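Local coordinates for protein AvrRxo1-ORF1 (Xanthomonas oryzae pv. oryzicola, PDB 4Z8T) that is a type III effector with a polynucleotide kinase domain, probably a P-loop phosphotransferase, that binds its partner AvrRxo1-ORF2, at residues A[38-43]-A[131-136]; A[57-62]-A[144-149]; A[191-196]-A[324-329]; A[241-246]-A[251-256]. All coordinates share one frame; numbering follows the deposited sequence.

Contact 1: A[38-43]-A[131-136]; sequences KLHEKL and SFLADR
With CG anti to the carbonyl carbon, chi1 -68° in His-40, the imidazole leans out of helix 38-43 toward Leu-133, whose own CG takes the same place relative to its backbone and sends both methyls back across the gap. Phe-132 does the reverse: its CG lies anti to the backbone N, and this brings the ring's edge up to the imidazole. The motif is a helix-helix packing between parts of the long helices 34-60 and 123-141, whose short segments cross at -49° with axes 11.0 Å apart. That spacing is wide, so side chains rather than backbones do the meeting, with His-40 opposite Leu-133.

Leu-133 CD2 lies over one face of the imidazole, 4.1 Å from the ring centroid, a CH-pi contact; CD2 is also 3.7 Å from His-40 CG. Phe-132 meets the same ring by its edge: CE2 comes 3.7 Å from His-40 ND1, the planes inclined at 56°, an oblique aromatic pair. Trp-32 adds an edge-to-face partner for the imidazole, and His-40 NE2 is hydrogen-bonded to Glu-129 OE2, which satisfies a buried nitrogen and fixes the rotation of the ring. Leu-111 of helix 108-113 covers both Leu-43 and Leu-133. At the far side of helix 123-141, Asp-135 makes a salt bridge to Arg-59 of the AvrRxo1-ORF2 chain. One turn on from His-40, Leu-43 CD1 rests 4.2 Å from Leu-133 CD1.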
loop_
_atom_site.group_PDB
_atom_site.type_symbol
_atom_site.label_atom_id
_atom_site.label_comp_id
_atom_site.label_asym_id
_atom_site.label_seq_id
_atom_site.Cartn_x
_atom_site.Cartn_y
_atom_site.Cartn_z
ATOM N N LYS A 38 18.845 -12.102 -46.578
ATOM C CA LYS A 38 20.209 -12.533 -46.288
ATOM C C LYS A 38 20.638 -12.152 -44.870
ATOM O O LYS A 38 21.303 -12.937 -44.191
ATOM C CB LYS A 38 21.190 -11.942 -47.303
ATOM C CG LYS A 38 21.085 -12.521 -48.708
ATOM C CD LYS A 38 22.147 -11.889 -49.611
ATOM C CE LYS A 38 21.841 -12.068 -51.100
ATOM N NZ LYS A 38 22.050 -13.461 -51.578
ATOM N N LEU A 39 20.274 -10.947 -44.442
ATOM C CA LEU A 39 20.590 -10.492 -43.085
ATOM C C LEU A 39 19.910 -11.390 -42.062
ATOM O O LEU A 39 20.519 -11.775 -41.050
ATOM C CB LEU A 39 20.147 -9.038 -42.887
ATOM C CG LEU A 39 20.385 -8.443 -41.494
ATOM C CD1 LEU A 39 21.852 -8.549 -41.101
ATOM C CD2 LEU A 39 19.910 -6.990 -41.445
ATOM N N HIS A 40 18.653 -11.725 -42.327
ATOM C CA HIS A 40 17.912 -12.630 -41.443
ATOM C C HIS A 40 18.635 -13.954 -41.300
ATOM O O HIS A 40 18.779 -14.476 -40.192
ATOM C CB HIS A 40 16.505 -12.888 -41.978
ATOM C CG HIS A 40 15.612 -11.694 -41.930
ATOM N ND1 HIS A 40 14.403 -11.637 -42.589
ATOM C CD2 HIS A 40 15.757 -10.497 -41.304
ATOM C CE1 HIS A 40 13.836 -10.464 -42.368
ATOM N NE2 HIS A 40 14.640 -9.753 -41.595
ATOM N N GLU A 41 19.068 -14.514 -42.426
ATOM C CA GLU A 41 19.727 -15.811 -42.415
ATOM C C GLU A 41 21.019 -15.750 -41.612
ATOM O O GLU A 41 21.345 -16.672 -40.857
ATOM C CB GLU A 41 19.981 -16.292 -43.854
ATOM C CG GLU A 41 18.693 -16.577 -44.617
ATOM C CD GLU A 41 18.865 -16.591 -46.136
ATOM O OE1 GLU A 41 20.001 -16.413 -46.631
ATOM O OE2 GLU A 41 17.846 -16.774 -46.836
ATOM N N LYS A 42 21.747 -14.652 -41.765
ATOM C CA LYS A 42 22.999 -14.471 -41.056
ATOM C C LYS A 42 22.756 -14.385 -39.552
ATOM O O LYS A 42 23.444 -15.037 -38.772
ATOM C CB LYS A 42 23.711 -13.204 -41.521
ATOM C CG LYS A 42 25.068 -13.034 -40.865
ATOM C CD LYS A 42 25.742 -11.717 -41.222
ATOM C CE LYS A 42 25.151 -10.556 -40.442
ATOM N NZ LYS A 42 26.037 -9.349 -40.491
ATOM N N LEU A 43 21.783 -13.579 -39.152
ATOM C CA LEU A 43 21.515 -13.412 -37.728
ATOM C C LEU A 43 21.000 -14.698 -37.086
ATOM O O LEU A 43 21.353 -15.000 -35.938
ATOM C CB LEU A 43 20.548 -12.255 -37.488
ATOM C CG LEU A 43 21.072 -10.906 -37.989
ATOM C CD1 LEU A 43 20.080 -9.813 -37.644
ATOM C CD2 LEU A 43 22.418 -10.590 -37.395
ATOM N N SER A 131 10.985 -9.604 -33.489
ATOM C CA SER A 131 10.054 -10.574 -32.910
ATOM C C SER A 131 9.865 -11.734 -33.881
ATOM O O SER A 131 9.871 -12.903 -33.483
ATOM C CB SER A 131 8.719 -9.905 -32.569
ATOM O OG SER A 131 7.832 -10.829 -31.959
ATOM N N PHE A 132 9.733 -11.404 -35.159
ATOM C CA PHE A 132 9.678 -12.415 -36.206
ATOM C C PHE A 132 10.913 -13.317 -36.188
ATOM O O PHE A 132 10.802 -14.543 -36.279
ATOM C CB PHE A 132 9.503 -11.740 -37.566
ATOM C CG PHE A 132 10.021 -12.543 -38.711
ATOM C CD1 PHE A 132 9.272 -13.576 -39.248
ATOM C CD2 PHE A 132 11.254 -12.249 -39.272
ATOM C CE1 PHE A 132 9.754 -14.316 -40.313
ATOM C CE2 PHE A 132 11.741 -12.990 -40.334
ATOM C CZ PHE A 132 10.984 -14.023 -40.856
ATOM N N LEU A 133 12.095 -12.722 -36.063
ATOM C CA LEU A 133 13.310 -13.524 -35.992
ATOM C C LEU A 133 13.345 -14.392 -34.738
ATOM O O LEU A 133 13.797 -15.530 -34.792
ATOM C CB LEU A 133 14.558 -12.644 -36.058
ATOM C CG LEU A 133 14.846 -12.011 -37.416
ATOM C CD1 LEU A 133 16.194 -11.314 -37.390
ATOM C CD2 LEU A 133 14.808 -13.058 -38.538
ATOM N N ALA A 134 12.881 -13.857 -33.609
ATOM C CA ALA A 134 12.899 -14.630 -32.371
ATOM C C ALA A 134 11.998 -15.847 -32.491
ATOM O O ALA A 134 12.312 -16.922 -31.964
ATOM C CB ALA A 134 12.477 -13.766 -31.184
ATOM N N ASP A 135 10.878 -15.684 -33.190
ATOM C CA ASP A 135 9.931 -16.781 -33.338
ATOM C C ASP A 135 10.474 -17.851 -34.269
ATOM O O ASP A 135 10.270 -19.050 -34.048
ATOM C CB ASP A 135 8.587 -16.259 -33.842
ATOM C CG ASP A 135 7.869 -15.437 -32.807
ATOM O OD1 ASP A 135 8.179 -15.590 -31.606
ATOM O OD2 ASP A 135 6.984 -14.642 -33.192
ATOM N N ARG A 136 11.172 -17.427 -35.317
ATOM C CA ARG A 136 11.825 -18.390 -36.181
ATOM C C ARG A 136 12.948 -19.099 -35.428
ATOM O O ARG A 136 13.146 -20.306 -35.574
ATOM C CB ARG A 136 12.356 -17.704 -37.442
ATOM C CG ARG A 136 13.119 -18.636 -38.340
ATOM C CD ARG A 136 12.697 -18.535 -39.804
ATOM N NE ARG A 136 13.768 -19.015 -40.673
ATOM C CZ ARG A 136 14.112 -20.293 -40.801
ATOM N NH1 ARG A 136 15.109 -20.631 -41.605
ATOM N NH2 ARG A 136 13.465 -21.236 -40.127
#

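Contact 2: A[57-62]-A[144-149]; sequences SLESDG and QKTGSG
Two short hydroxyl-to-carboxylate hydrogen bonds make this contact: Glu-59 reaches from the last turn of its helix and takes Thr-146 on one oxygen and Ser-148 on the other. Thr-146 OG1 donates to Glu-59 OE1 at 2.7 Å, meeting it on the syn side and only 18° out of the carboxylate plane. Ser-148 OG donates to Glu-59 OE2, also at 2.7 Å, but comes from above that plane, 35° out of it. The glutamate gets there with CG anti to the backbone N (chi1 179°) and the chain extended beyond it, which carries the carboxylate well clear of the helix. Holding both oxygens, the pair limits twisting of the carboxylate about its last bond.

Van der Waals contact is slight: Thr-146 CG2 touches Glu-59 OE1 at 3.3 Å.

Within the loop, local bonds shape the donor side. Thr-146 to Gly-149 is a type I beta turn closed by Gly-149 N to Thr-146 O at 3.1 Å, and a weak bond from Ser-148 N to Thr-146 OG1 adds an ST turn. Across from it the helix ends in a Schellman motif with Gly-62, at positive phi, as C-prime: Cys-63 N pairs with Leu-58 O and Gly-62 N with Glu-59 O.

Gly-147 N is held by Glu-56, nearly one turn back on the same helix as Glu-59. The contact therefore fastens the C-terminal end of helix 34-60 to the loop between helix 123-141 and strand 154-157, while helix 87-95 packs against Ser-57 and Leu-58.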
loop_
_atom_site.group_PDB
_atom_site.type_symbol
_atom_site.label_atom_id
_atom_site.label_comp_id
_atom_site.label_asym_id
_atom_site.label_seq_id
_atom_site.Cartn_x
_atom_site.Cartn_y
_atom_site.Cartn_z
ATOM N N SER A 57 27.338 -26.974 -23.621
ATOM C CA SER A 57 27.889 -26.701 -22.289
ATOM C C SER A 57 27.026 -27.287 -21.191
ATOM O O SER A 57 27.533 -27.978 -20.304
ATOM C CB SER A 57 28.074 -25.195 -22.053
ATOM O OG SER A 57 28.592 -24.933 -20.750
ATOM N N LEU A 58 25.725 -27.002 -21.253
ATOM C CA LEU A 58 24.788 -27.499 -20.252
ATOM C C LEU A 58 24.778 -29.027 -20.192
ATOM O O LEU A 58 24.775 -29.601 -19.108
ATOM C CB LEU A 58 23.384 -26.969 -20.550
ATOM C CG LEU A 58 23.260 -25.456 -20.357
ATOM C CD1 LEU A 58 22.018 -24.904 -21.065
ATOM C CD2 LEU A 58 23.218 -25.099 -18.864
ATOM N N GLU A 59 24.790 -29.683 -21.350
ATOM C CA GLU A 59 24.738 -31.150 -21.360
ATOM C C GLU A 59 26.015 -31.758 -20.785
ATOM O O GLU A 59 25.974 -32.738 -20.027
ATOM C CB GLU A 59 24.487 -31.678 -22.773
ATOM C CG GLU A 59 24.445 -33.203 -22.841
ATOM C CD GLU A 59 24.174 -33.690 -24.232
ATOM O OE1 GLU A 59 23.179 -33.230 -24.827
ATOM O OE2 GLU A 59 24.960 -34.525 -24.733
ATOM N N SER A 60 27.146 -31.169 -21.144
ATOM C CA SER A 60 28.439 -31.607 -20.641
ATOM C C SER A 60 28.497 -31.472 -19.127
ATOM O O SER A 60 29.190 -32.235 -18.449
ATOM C CB SER A 60 29.544 -30.775 -21.276
ATOM O OG SER A 60 30.813 -31.196 -20.817
ATOM N N ASP A 61 27.768 -30.500 -18.589
ATOM C CA ASP A 61 27.754 -30.301 -17.144
ATOM C C ASP A 61 26.632 -31.106 -16.490
ATOM O O ASP A 61 26.299 -30.886 -15.329
ATOM C CB ASP A 61 27.633 -28.807 -16.797
ATOM C CG ASP A 61 28.944 -28.055 -16.958
ATOM O OD1 ASP A 61 30.022 -28.689 -16.943
ATOM O OD2 ASP A 61 28.900 -26.810 -17.089
ATOM N N GLY A 62 26.057 -32.042 -17.245
ATOM C CA GLY A 62 25.130 -33.019 -16.691
ATOM C C GLY A 62 23.673 -32.609 -16.590
ATOM O O GLY A 62 22.874 -33.282 -15.930
ATOM N N GLN A 144 15.619 -29.078 -31.734
ATOM C CA GLN A 144 17.071 -29.067 -31.878
ATOM C C GLN A 144 17.759 -30.091 -30.966
ATOM O O GLN A 144 17.462 -30.176 -29.764
ATOM C CB GLN A 144 17.614 -27.666 -31.575
ATOM C CG GLN A 144 19.114 -27.547 -31.721
ATOM C CD GLN A 144 19.563 -27.729 -33.153
ATOM O OE1 GLN A 144 19.031 -27.091 -34.063
ATOM N NE2 GLN A 144 20.532 -28.612 -33.364
ATOM N N LYS A 145 18.679 -30.865 -31.542
ATOM C CA LYS A 145 19.434 -31.857 -30.785
ATOM C C LYS A 145 20.892 -31.451 -30.640
ATOM O O LYS A 145 21.428 -30.684 -31.445
ATOM C CB LYS A 145 19.396 -33.218 -31.488
ATOM C CG LYS A 145 18.011 -33.703 -31.869
ATOM C CD LYS A 145 17.148 -33.987 -30.654
ATOM C CE LYS A 145 15.856 -34.720 -31.044
ATOM N NZ LYS A 145 14.997 -33.928 -31.972
ATOM N N THR A 146 21.530 -31.998 -29.610
ATOM C CA THR A 146 22.967 -31.874 -29.425
ATOM C C THR A 146 23.658 -33.027 -30.147
ATOM O O THR A 146 23.002 -33.826 -30.828
ATOM C CB THR A 146 23.333 -31.974 -27.967
ATOM O OG1 THR A 146 22.999 -33.285 -27.503
ATOM C CG2 THR A 146 22.553 -30.936 -27.146
ATOM N N GLY A 147 24.974 -33.126 -29.964
ATOM C CA GLY A 147 25.755 -34.186 -30.585
ATOM C C GLY A 147 25.479 -35.578 -30.038
ATOM O O GLY A 147 25.819 -36.578 -30.674
ATOM N N SER A 148 24.866 -35.656 -28.861
ATOM C CA SER A 148 24.510 -36.941 -28.271
ATOM C C SER A 148 23.108 -37.363 -28.691
ATOM O O SER A 148 22.611 -38.413 -28.261
ATOM C CB SER A 148 24.573 -36.869 -26.749
ATOM O OG SER A 148 23.434 -36.201 -26.231
ATOM N N GLY A 149 22.459 -36.537 -29.513
ATOM C CA GLY A 149 21.094 -36.796 -29.948
ATOM C C GLY A 149 20.023 -36.370 -28.957
ATOM O O GLY A 149 18.823 -36.523 -29.211
#

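Contact 3: A[191-196]-A[324-329]; sequences NSLVGV and AALAAH
Apolar packing carries most of this buried contact, a near-parallel helix-helix packing within the P-loop kinase-like fold, and Leu-326 is its shared partner: Leu-193 and Val-196, nearly one turn apart on their helix, both touch its CD2. Leu-193 CD2 meets Leu-326 CD2 at 3.7 Å, and Val-196 CG1 lies 4.1 Å from the same Leu-326 CD2, the side chains of Leu-193 and Val-196 each crossing that of Leu-326 at about a right angle. The first torsion of Leu-326 sits at -93°, well away from a staggered value, with CD2 reaching both partners. Its other methyl, CD1, runs up against the backbone, 4.0 Å from Leu-193 O.

Polar contact is confined to His-329. Its CG is anti to the backbone N, chi1 -170°, which carries the imidazole toward the end of segment 191-196, where NE2 comes within 3.1 Å of Val-196 O. The established hydrogen bonds of this ring lie outside the pair: NE2 bonds to Arg-199 O, just past the end of helix 189-198, and ND1 to Tyr-317 OH. Held at both nitrogens, the buried imidazole has little freedom to turn.

The two segments run at 32° with axes 10.5 Å apart. Ser-192 OG bonds to Thr-74 O of the probable P-loop. Val-213 of helix 210-222 packs on both Leu-193 and Leu-326, helix 304-315 covers Val-194, and helix 322-331 is thereby laid against helix 189-198, which follows strand 179-185.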
loop_
_atom_site.group_PDB
_atom_site.type_symbol
_atom_site.label_atom_id
_atom_site.label_comp_id
_atom_site.label_asym_id
_atom_site.label_seq_id
_atom_site.Cartn_x
_atom_site.Cartn_y
_atom_site.Cartn_z
ATOM N N ASN A 191 12.173 0.726 -9.033
ATOM C CA ASN A 191 13.495 0.170 -9.306
ATOM C C ASN A 191 13.648 -0.120 -10.786
ATOM O O ASN A 191 14.713 0.067 -11.355
ATOM C CB ASN A 191 13.753 -1.115 -8.505
ATOM C CG ASN A 191 14.141 -0.836 -7.071
ATOM O OD1 ASN A 191 13.828 0.233 -6.529
ATOM N ND2 ASN A 191 14.840 -1.788 -6.446
ATOM N N SER A 192 12.581 -0.606 -11.408
ATOM C CA SER A 192 12.623 -0.849 -12.841
ATOM C C SER A 192 12.741 0.445 -13.615
ATOM O O SER A 192 13.433 0.493 -14.619
ATOM C CB SER A 192 11.385 -1.618 -13.319
ATOM O OG SER A 192 11.462 -2.980 -12.907
ATOM N N LEU A 193 12.065 1.496 -13.148
ATOM C CA LEU A 193 12.114 2.776 -13.847
ATOM C C LEU A 193 13.533 3.338 -13.816
ATOM O O LEU A 193 14.067 3.762 -14.850
ATOM C CB LEU A 193 11.116 3.772 -13.235
ATOM C CG LEU A 193 9.632 3.365 -13.297
ATOM C CD1 LEU A 193 8.753 4.347 -12.492
ATOM C CD2 LEU A 193 9.121 3.285 -14.724
ATOM N N VAL A 194 14.165 3.313 -12.647
ATOM C CA VAL A 194 15.533 3.846 -12.603
ATOM C C VAL A 194 16.501 2.904 -13.315
ATOM O O VAL A 194 17.484 3.344 -13.904
ATOM C CB VAL A 194 16.003 4.224 -11.190
ATOM C CG1 VAL A 194 16.325 3.011 -10.399
ATOM C CG2 VAL A 194 17.224 5.151 -11.271
ATOM N N GLY A 195 16.194 1.609 -13.304
ATOM C CA GLY A 195 16.972 0.647 -14.062
ATOM C C GLY A 195 16.979 0.951 -15.555
ATOM O O GLY A 195 18.004 0.829 -16.223
ATOM N N VAL A 196 15.824 1.338 -16.084
ATOM C CA VAL A 196 15.712 1.686 -17.491
ATOM C C VAL A 196 16.499 2.970 -17.793
ATOM O O VAL A 196 17.211 3.044 -18.796
ATOM C CB VAL A 196 14.250 1.828 -17.911
ATOM C CG1 VAL A 196 14.154 2.446 -19.310
ATOM C CG2 VAL A 196 13.595 0.445 -17.916
ATOM N N ALA A 324 7.686 11.362 -18.511
ATOM C CA ALA A 324 8.451 12.208 -19.426
ATOM C C ALA A 324 9.915 11.768 -19.551
ATOM O O ALA A 324 10.498 11.781 -20.649
ATOM C CB ALA A 324 8.362 13.656 -18.988
ATOM N N ALA A 325 10.502 11.379 -18.422
ATOM C CA ALA A 325 11.890 10.926 -18.380
ATOM C C ALA A 325 12.087 9.658 -19.211
ATOM O O ALA A 325 12.972 9.594 -20.056
ATOM C CB ALA A 325 12.309 10.680 -16.940
ATOM N N LEU A 326 11.271 8.633 -18.970
ATOM C CA LEU A 326 11.429 7.408 -19.751
ATOM C C LEU A 326 11.104 7.621 -21.233
ATOM O O LEU A 326 11.673 6.955 -22.095
ATOM C CB LEU A 326 10.584 6.261 -19.179
ATOM C CG LEU A 326 11.332 5.366 -18.192
ATOM C CD1 LEU A 326 11.509 6.031 -16.836
ATOM C CD2 LEU A 326 10.593 4.035 -18.047
ATOM N N ALA A 327 10.204 8.557 -21.525
ATOM C CA ALA A 327 9.835 8.830 -22.912
ATOM C C ALA A 327 11.031 9.411 -23.652
ATOM O O ALA A 327 11.380 8.964 -24.744
ATOM C CB ALA A 327 8.648 9.783 -22.971
ATOM N N ALA A 328 11.665 10.402 -23.042
ATOM C CA ALA A 328 12.844 11.031 -23.631
ATOM C C ALA A 328 13.997 10.042 -23.764
ATOM O O ALA A 328 14.687 10.005 -24.780
ATOM C CB ALA A 328 13.267 12.238 -22.801
ATOM N N HIS A 329 14.198 9.229 -22.730
ATOM C CA HIS A 329 15.284 8.262 -22.714
ATOM C C HIS A 329 15.077 7.190 -23.770
ATOM O O HIS A 329 16.036 6.678 -24.345
ATOM C CB HIS A 329 15.367 7.601 -21.337
ATOM C CG HIS A 329 16.596 6.773 -21.142
ATOM N ND1 HIS A 329 17.862 7.310 -21.180
ATOM C CD2 HIS A 329 16.748 5.449 -20.900
ATOM C CE1 HIS A 329 18.747 6.349 -20.978
ATOM N NE2 HIS A 329 18.099 5.215 -20.800
#

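Contact 4: A[241-246]-A[251-256]; sequences RLFGTA and KVMVAS
Selenomethionine Met-253 lays its SE over the face of the Phe-243 ring, 4.3 Å from the centroid and 26° off the normal, a Met-aromatic contact. Bends at its second and third torsions bring CE back to Phe-243 CZ at 3.7 Å, while SE also packs on the CB and CG of Arg-241. On the other face of the sheet Leu-242 CD2 meets Val-254 CG1 at 3.9 Å, and Val-254 CG2 presses on Gly-244 N at 3.5 Å.

These are the two strands of an antiparallel beta hairpin in the mixed sheet, where strand 238-245 also runs parallel beside 179-185. A beta bulge at Val-254 shifts the register by one: Leu-242 N bonds to Ala-255 O, yet Leu-242 O takes Val-254 N, at 2.8 Å. Beyond it Gly-244 and Val-252 form a hydrogen-bonded pair.

At the turn end, Lys-251 NZ donates to Thr-245 OG1 at 2.9 Å, and that hydroxyl is hydrogen-bonded to Asp-186 O too. NZ has a second partner in Thr-76 O, within what looks like the Walker A P-loop. Toward the other end Arg-241 NH1 lies in plane at the Phe-243 ring edge and bonds to Lys-85 O of helix 78-85.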
loop_
_atom_site.group_PDB
_atom_site.type_symbol
_atom_site.label_atom_id
_atom_site.label_comp_id
_atom_site.label_asym_id
_atom_site.label_seq_id
_atom_site.Cartn_x
_atom_site.Cartn_y
_atom_site.Cartn_z
ATOM N N ARG A 241 11.712 -20.772 -8.504
ATOM C CA ARG A 241 12.216 -19.921 -7.424
ATOM C C ARG A 241 11.812 -18.494 -7.706
ATOM O O ARG A 241 11.897 -18.036 -8.852
ATOM C CB ARG A 241 13.744 -19.995 -7.335
ATOM C CG ARG A 241 14.259 -21.281 -6.710
ATOM C CD ARG A 241 15.786 -21.329 -6.763
ATOM N NE ARG A 241 16.244 -21.584 -8.133
ATOM C CZ ARG A 241 17.453 -21.265 -8.578
ATOM N NH1 ARG A 241 18.316 -20.670 -7.762
ATOM N NH2 ARG A 241 17.784 -21.522 -9.834
ATOM N N LEU A 242 11.380 -17.797 -6.663
ATOM C CA LEU A 242 10.969 -16.403 -6.765
ATOM C C LEU A 242 11.914 -15.566 -5.937
ATOM O O LEU A 242 12.083 -15.816 -4.757
ATOM C CB LEU A 242 9.569 -16.226 -6.177
ATOM C CG LEU A 242 9.089 -14.777 -5.974
ATOM C CD1 LEU A 242 9.044 -13.980 -7.288
ATOM C CD2 LEU A 242 7.697 -14.840 -5.344
ATOM N N PHE A 243 12.512 -14.551 -6.556
ATOM C CA PHE A 243 13.418 -13.662 -5.825
ATOM C C PHE A 243 12.812 -12.289 -5.834
ATOM O O PHE A 243 12.351 -11.839 -6.871
ATOM C CB PHE A 243 14.795 -13.604 -6.502
ATOM C CG PHE A 243 15.543 -14.904 -6.456
ATOM C CD1 PHE A 243 16.323 -15.238 -5.360
ATOM C CD2 PHE A 243 15.437 -15.814 -7.501
ATOM C CE1 PHE A 243 17.008 -16.461 -5.321
ATOM C CE2 PHE A 243 16.123 -17.029 -7.463
ATOM C CZ PHE A 243 16.895 -17.350 -6.384
ATOM N N GLY A 244 12.804 -11.635 -4.678
ATOM C CA GLY A 244 12.262 -10.297 -4.559
ATOM C C GLY A 244 13.346 -9.379 -4.048
ATOM O O GLY A 244 14.449 -9.834 -3.742
ATOM N N THR A 245 13.032 -8.095 -3.962
ATOM C CA THR A 245 14.045 -7.096 -3.636
ATOM C C THR A 245 13.789 -6.512 -2.255
ATOM O O THR A 245 12.720 -5.965 -1.986
ATOM C CB THR A 245 14.062 -5.985 -4.695
ATOM O OG1 THR A 245 14.267 -6.566 -5.993
ATOM C CG2 THR A 245 15.202 -4.974 -4.396
ATOM N N ALA A 246 14.777 -6.647 -1.371
ATOM C CA ALA A 246 14.716 -6.057 -0.039
ATOM C C ALA A 246 14.889 -4.548 -0.116
ATOM O O ALA A 246 15.196 -3.999 -1.168
ATOM C CB ALA A 246 15.780 -6.662 0.845
ATOM N N LYS A 251 18.654 -8.877 -3.639
ATOM C CA LYS A 251 17.680 -9.913 -3.965
ATOM C C LYS A 251 17.678 -10.989 -2.899
ATOM O O LYS A 251 18.739 -11.427 -2.432
ATOM C CB LYS A 251 18.014 -10.528 -5.321
ATOM C CG LYS A 251 17.755 -9.590 -6.499
ATOM C CD LYS A 251 16.268 -9.286 -6.609
ATOM C CE LYS A 251 15.932 -8.622 -7.926
ATOM N NZ LYS A 251 16.356 -7.181 -7.956
ATOM N N VAL A 252 16.483 -11.443 -2.529
ATOM C CA VAL A 252 16.356 -12.494 -1.532
ATOM C C VAL A 252 15.329 -13.495 -2.028
ATOM O O VAL A 252 14.427 -13.134 -2.786
ATOM C CB VAL A 252 15.922 -11.944 -0.164
ATOM C CG1 VAL A 252 16.988 -11.015 0.409
ATOM C CG2 VAL A 252 14.630 -11.187 -0.308
HETATM N N MSE A 253 15.475 -14.740 -1.601
HETATM C CA MSE A 253 14.509 -15.775 -1.951
HETATM C C MSE A 253 13.210 -15.518 -1.215
HETATM O O MSE A 253 13.203 -15.241 -0.004
HETATM C CB MSE A 253 15.040 -17.144 -1.553
HETATM C CG MSE A 253 14.073 -18.243 -1.824
HETATM SE SE MSE A 253 14.306 -18.848 -3.644
HETATM C CE MSE A 253 16.157 -19.562 -3.570
ATOM N N VAL A 254 12.099 -15.625 -1.936
ATOM C CA VAL A 254 10.805 -15.293 -1.357
ATOM C C VAL A 254 9.898 -16.522 -1.278
ATOM O O VAL A 254 9.257 -16.758 -0.258
ATOM C CB VAL A 254 10.129 -14.177 -2.164
ATOM C CG1 VAL A 254 8.675 -13.970 -1.688
ATOM C CG2 VAL A 254 10.904 -12.881 -1.992
ATOM N N ALA A 255 9.835 -17.291 -2.359
ATOM C CA ALA A 255 9.051 -18.535 -2.358
ATOM C C ALA A 255 9.697 -19.496 -3.339
ATOM O O ALA A 255 10.419 -19.076 -4.235
ATOM C CB ALA A 255 7.583 -18.269 -2.746
ATOM N N SER A 256 9.416 -20.785 -3.200
ATOM C CA SER A 256 10.056 -21.761 -4.071
ATOM C C SER A 256 9.282 -23.057 -4.173
ATOM O O SER A 256 8.587 -23.458 -3.237
ATOM C CB SER A 256 11.490 -22.061 -3.596
ATOM O OG SER A 256 11.504 -22.625 -2.287
#

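Overall arrangement
From the N terminus, helix 34-60 enters two contacts in succession: residues 38-43 open contact 1 and residues 57-62 open contact 2. The chain then runs through strand 66-71 and the helices after it before 131-136 closes contact 1 and 144-149 closes contact 2, so the two cross, their centres about 24 Å apart. Together they tie that first long helix to helix 123-141 and to the loop beyond it. Contact 3 opens later, at 191-196, and waits for 324-329; the short hairpin loop of contact 4 is nested inside it. Contacts 3 and 4 touch where helix 189-198 meets the hairpin, Asn-191 ND2 packing against Thr-245 CG2 at 3.8 Å.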